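Local structure of TRAP-T family transporter, DctP (Periplasmic binding) subunit (Sulfitobacter sp. NAS-14.1, 4PF8) at residues Glu34-Ser39 with Gly270-Ala275. The protein is the periplasmic solute-binding subunit of a TRAP transporter, binds beta-D-galacturonate, and probably delivers it to the membrane components for uptake. Numbering follows the deposited sequence.
Sequences EDYPVS and GEREAA
The backbones are closest at Pro-37 and Arg-272, CA to CA 7.2 Å; Pro-37 begins helix 37-52, with Tyr-36 at its N-cap, and Arg-272 lies within helix 248-282. The contact joins this helix start to the long helix 248-282, near the galacturonate site of a family 7 TRAP solute-binding protein. The Arg-272 side chain reaches from helix 248-282 to the loop at Asp-35. Its CG lies anti to the backbone N (chi1 -175°), and the chain bends at chi2 (57°) on its way there. NH2 of Arg-272 donates to the backbone O of Asp-35 at 2.9 Å. The bond is nearly straight at hydrogen (169°). The carbonyl oxygen lies close to the guanidinium plane, but NH2 sits above the carbonyl plane. Two waters also link Arg-272 and Asp-35. Water 1 bridges the O of Asp-35 and NH1 of Arg-272. Water 2 accepts from NH2 and gives a weak bond to OD1 of Asp-35. OD1 of Asp-35 stays 4.3 Å from NH2 of Arg-272, too far for a salt bridge, and bonds His-40 instead. The charge of Arg-272 is met by Glu-213, which pairs with NH1, while NE bonds Ser-276. The guanidinium is thus held at all three nitrogens. CD1 of Tyr-36 lies over one of its faces. The Tyr-36 ring also stacks on His-32, a ligand-pocket residue, and its OH bonds Ser-211, another. Replacing Arg-272 by an alanine removes the guanidinium, which is likely to leave Glu-213 without this positive mate and the Asp-35 carbonyl without its direct link to helix 248-282. The aliphatic part of Arg-272 meets the ring of Pro-37, the side chains crossing at about a right angle. CG of Pro-37 approaches CB of Arg-272 to 3.6 Å, and its CD lies 3.8 Å from CG of Arg-272.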
ATOM      1  N   GLU A  34     -16.210   0.381  -0.740  1.00 12.17           N
ATOM      2  CA  GLU A  34     -16.666   1.740  -0.515  1.00 13.24           C
ATOM      3  C   GLU A  34     -16.484   2.171   0.936  1.00 12.46           C
ATOM      4  O   GLU A  34     -16.125   3.325   1.200  1.00 14.60           O
ATOM      5  CB  GLU A  34     -18.141   1.887  -0.925  1.00 18.66           C
ATOM      6  CG  GLU A  34     -18.623   3.325  -0.909  1.00 27.56           C
ATOM      7  CD  GLU A  34     -19.962   3.525  -1.607  1.00 35.00           C
ATOM      8  OE1 GLU A  34     -20.522   2.542  -2.140  1.00 39.57           O
ATOM      9  OE2 GLU A  34     -20.453   4.674  -1.609  1.00 38.44           O
ATOM     10  N   ASP A  35     -16.783   1.281   1.881  1.00 12.19           N
ATOM     11  CA  ASP A  35     -16.662   1.651   3.288  1.00 12.86           C
ATOM     12  C   ASP A  35     -15.263   1.277   3.800  1.00 11.68           C
ATOM     13  O   ASP A  35     -15.041   0.197   4.356  1.00 12.71           O
ATOM     14  CB  ASP A  35     -17.744   0.999   4.145  1.00 18.93           C
ATOM     15  CG  ASP A  35     -17.731   1.527   5.577  1.00 30.16           C
ATOM     16  OD1 ASP A  35     -16.987   2.497   5.851  1.00 23.58           O
ATOM     17  OD2 ASP A  35     -18.449   0.966   6.429  1.00 33.06           O
ATOM     18  N   TYR A  36     -14.324   2.192   3.601  1.00 13.34           N
ATOM     19  CA  TYR A  36     -12.898   1.949   3.881  1.00 10.50           C
ATOM     20  C   TYR A  36     -12.243   3.340   3.985  1.00 13.17           C
ATOM     21  O   TYR A  36     -12.665   4.268   3.309  1.00 12.30           O
ATOM     22  CB  TYR A  36     -12.272   1.134   2.745  1.00 10.15           C
ATOM     23  CG  TYR A  36     -10.951   0.487   3.095  1.00  8.19           C
ATOM     24  CD1 TYR A  36     -10.922  -0.703   3.804  1.00 10.29           C
ATOM     25  CD2 TYR A  36      -9.749   1.040   2.693  1.00  8.65           C
ATOM     26  CE1 TYR A  36      -9.718  -1.312   4.128  1.00  7.60           C
ATOM     27  CE2 TYR A  36      -8.531   0.439   3.019  1.00  7.89           C
ATOM     28  CZ  TYR A  36      -8.530  -0.747   3.739  1.00  7.36           C
ATOM     29  OH  TYR A  36      -7.314  -1.362   4.034  1.00  9.01           O
ATOM     30  N   PRO A  37     -11.207   3.509   4.816  1.00 12.00           N
ATOM     31  CA  PRO A  37     -10.662   4.866   5.051  1.00 12.55           C
ATOM     32  C   PRO A  37     -10.130   5.590   3.811  1.00 11.21           C
ATOM     33  O   PRO A  37     -10.335   6.801   3.632  1.00 11.49           O
ATOM     34  CB  PRO A  37      -9.520   4.615   6.045  1.00 10.76           C
ATOM     35  CG  PRO A  37      -9.990   3.423   6.806  1.00 11.91           C
ATOM     36  CD  PRO A  37     -10.700   2.539   5.805  1.00 12.87           C
ATOM     37  N   VAL A  38      -9.471   4.836   2.946  1.00  9.70           N
ATOM     38  CA  VAL A  38      -8.990   5.365   1.683  1.00  9.22           C
ATOM     39  C   VAL A  38     -10.162   5.924   0.882  1.00  9.98           C
ATOM     40  O   VAL A  38     -10.092   7.024   0.355  1.00 10.37           O
ATOM     41  CB  VAL A  38      -8.310   4.260   0.859  1.00  8.38           C
ATOM     42  CG1 VAL A  38      -7.976   4.769  -0.542  1.00  8.46           C
ATOM     43  CG2 VAL A  38      -7.059   3.743   1.580  1.00  9.84           C
ATOM     44  N   SER A  39     -11.230   5.142   0.785  1.00  8.47           N
ATOM     45  CA  SER A  39     -12.414   5.534   0.036  1.00  9.08           C
ATOM     46  C   SER A  39     -13.006   6.848   0.529  1.00 10.64           C
ATOM     47  O   SER A  39     -13.354   7.729  -0.275  1.00 11.95           O
ATOM     48  CB  SER A  39     -13.455   4.425   0.128  1.00 11.06           C
ATOM     49  OG  SER A  39     -12.827   3.157  -0.032  1.00 10.43           O
ATOM     50  N   GLY A 270      -6.654   5.056  11.898  1.00 14.10           N
ATOM     51  CA  GLY A 270      -6.457   4.608  13.274  1.00 17.78           C
ATOM     52  C   GLY A 270      -7.686   3.912  13.845  1.00 14.56           C
ATOM     53  O   GLY A 270      -7.615   2.805  14.409  1.00 15.79           O
ATOM     54  N   GLU A 271      -8.832   4.558  13.657  1.00 12.25           N
ATOM     55  CA  GLU A 271     -10.112   4.035  14.116  1.00 11.97           C
ATOM     56  C   GLU A 271     -10.431   2.685  13.450  1.00 10.55           C
ATOM     57  O   GLU A 271     -10.803   1.713  14.127  1.00 12.77           O
ATOM     58  CB  GLU A 271     -11.156   5.110  13.817  1.00 16.77           C
ATOM     59  CG  GLU A 271     -12.589   4.751  13.574  1.00 32.26           C
ATOM     60  CD  GLU A 271     -13.362   6.020  13.167  1.00 34.17           C
ATOM     61  OE1 GLU A 271     -14.143   6.009  12.184  1.00 35.55           O
ATOM     62  OE2 GLU A 271     -13.136   7.057  13.827  1.00 40.59           O
ATOM     63  N   ARG A 272     -10.256   2.603  12.131  1.00 10.81           N
ATOM     64  CA  ARG A 272     -10.539   1.381  11.404  1.00  8.81           C
ATOM     65  C   ARG A 272      -9.603   0.221  11.716  1.00  9.43           C
ATOM     66  O   ARG A 272     -10.039  -0.932  11.755  1.00 10.30           O
ATOM     67  CB  ARG A 272     -10.528   1.654   9.879  1.00  8.39           C
ATOM     68  CG  ARG A 272     -10.920   0.473   9.021  1.00  9.59           C
ATOM     69  CD  ARG A 272     -12.286  -0.053   9.379  1.00 13.45           C
ATOM     70  NE  ARG A 272     -12.600  -1.240   8.604  1.00 12.79           N
ATOM     71  CZ  ARG A 272     -13.282  -1.235   7.462  1.00 14.01           C
ATOM     72  NH1 ARG A 272     -13.483  -2.381   6.824  1.00 13.85           N
ATOM     73  NH2 ARG A 272     -13.727  -0.101   6.946  1.00 13.59           N
ATOM     74  N   GLU A 273      -8.334   0.498  11.939  1.00  8.39           N
ATOM     75  CA  GLU A 273      -7.406  -0.574  12.280  1.00  9.66           C
ATOM     76  C   GLU A 273      -7.863  -1.340  13.519  1.00  9.40           C
ATOM     77  O   GLU A 273      -7.936  -2.575  13.504  1.00 11.54           O
ATOM     78  CB  GLU A 273      -5.987  -0.026  12.428  1.00 13.98           C
ATOM     79  CG  GLU A 273      -4.894  -1.093  12.294  1.00 21.12           C
ATOM     80  CD  GLU A 273      -3.699  -0.594  11.480  1.00 29.10           C
ATOM     81  OE1 GLU A 273      -2.986   0.298  11.951  1.00 22.95           O
ATOM     82  OE2 GLU A 273      -3.468  -1.095  10.360  1.00 37.64           O
ATOM     83  N   ALA A 274      -8.252  -0.610  14.567  1.00  9.78           N
ATOM     84  CA  ALA A 274      -8.774  -1.237  15.771  1.00  9.95           C
ATOM     85  C   ALA A 274     -10.107  -1.937  15.526  1.00  9.78           C
ATOM     86  O   ALA A 274     -10.328  -3.045  16.021  1.00 10.00           O
ATOM     87  CB  ALA A 274      -8.911  -0.198  16.890  1.00 11.54           C
ATOM     88  N   ALA A 275     -10.994  -1.298  14.769  1.00  9.71           N
ATOM     89  CA  ALA A 275     -12.315  -1.859  14.514  1.00 10.06           C
ATOM     90  C   ALA A 275     -12.190  -3.171  13.731  1.00  9.40           C
ATOM     91  O   ALA A 275     -12.892  -4.146  14.013  1.00  9.87           O
ATOM     92  CB  ALA A 275     -13.167  -0.872  13.757  1.00 11.04           C
TER
HETATM   93  O   HOH W   1     -15.654  -2.549   4.902  1.00 19.68           O
HETATM   94  O   HOH W   2     -14.031   2.660   7.485  1.00 26.17           O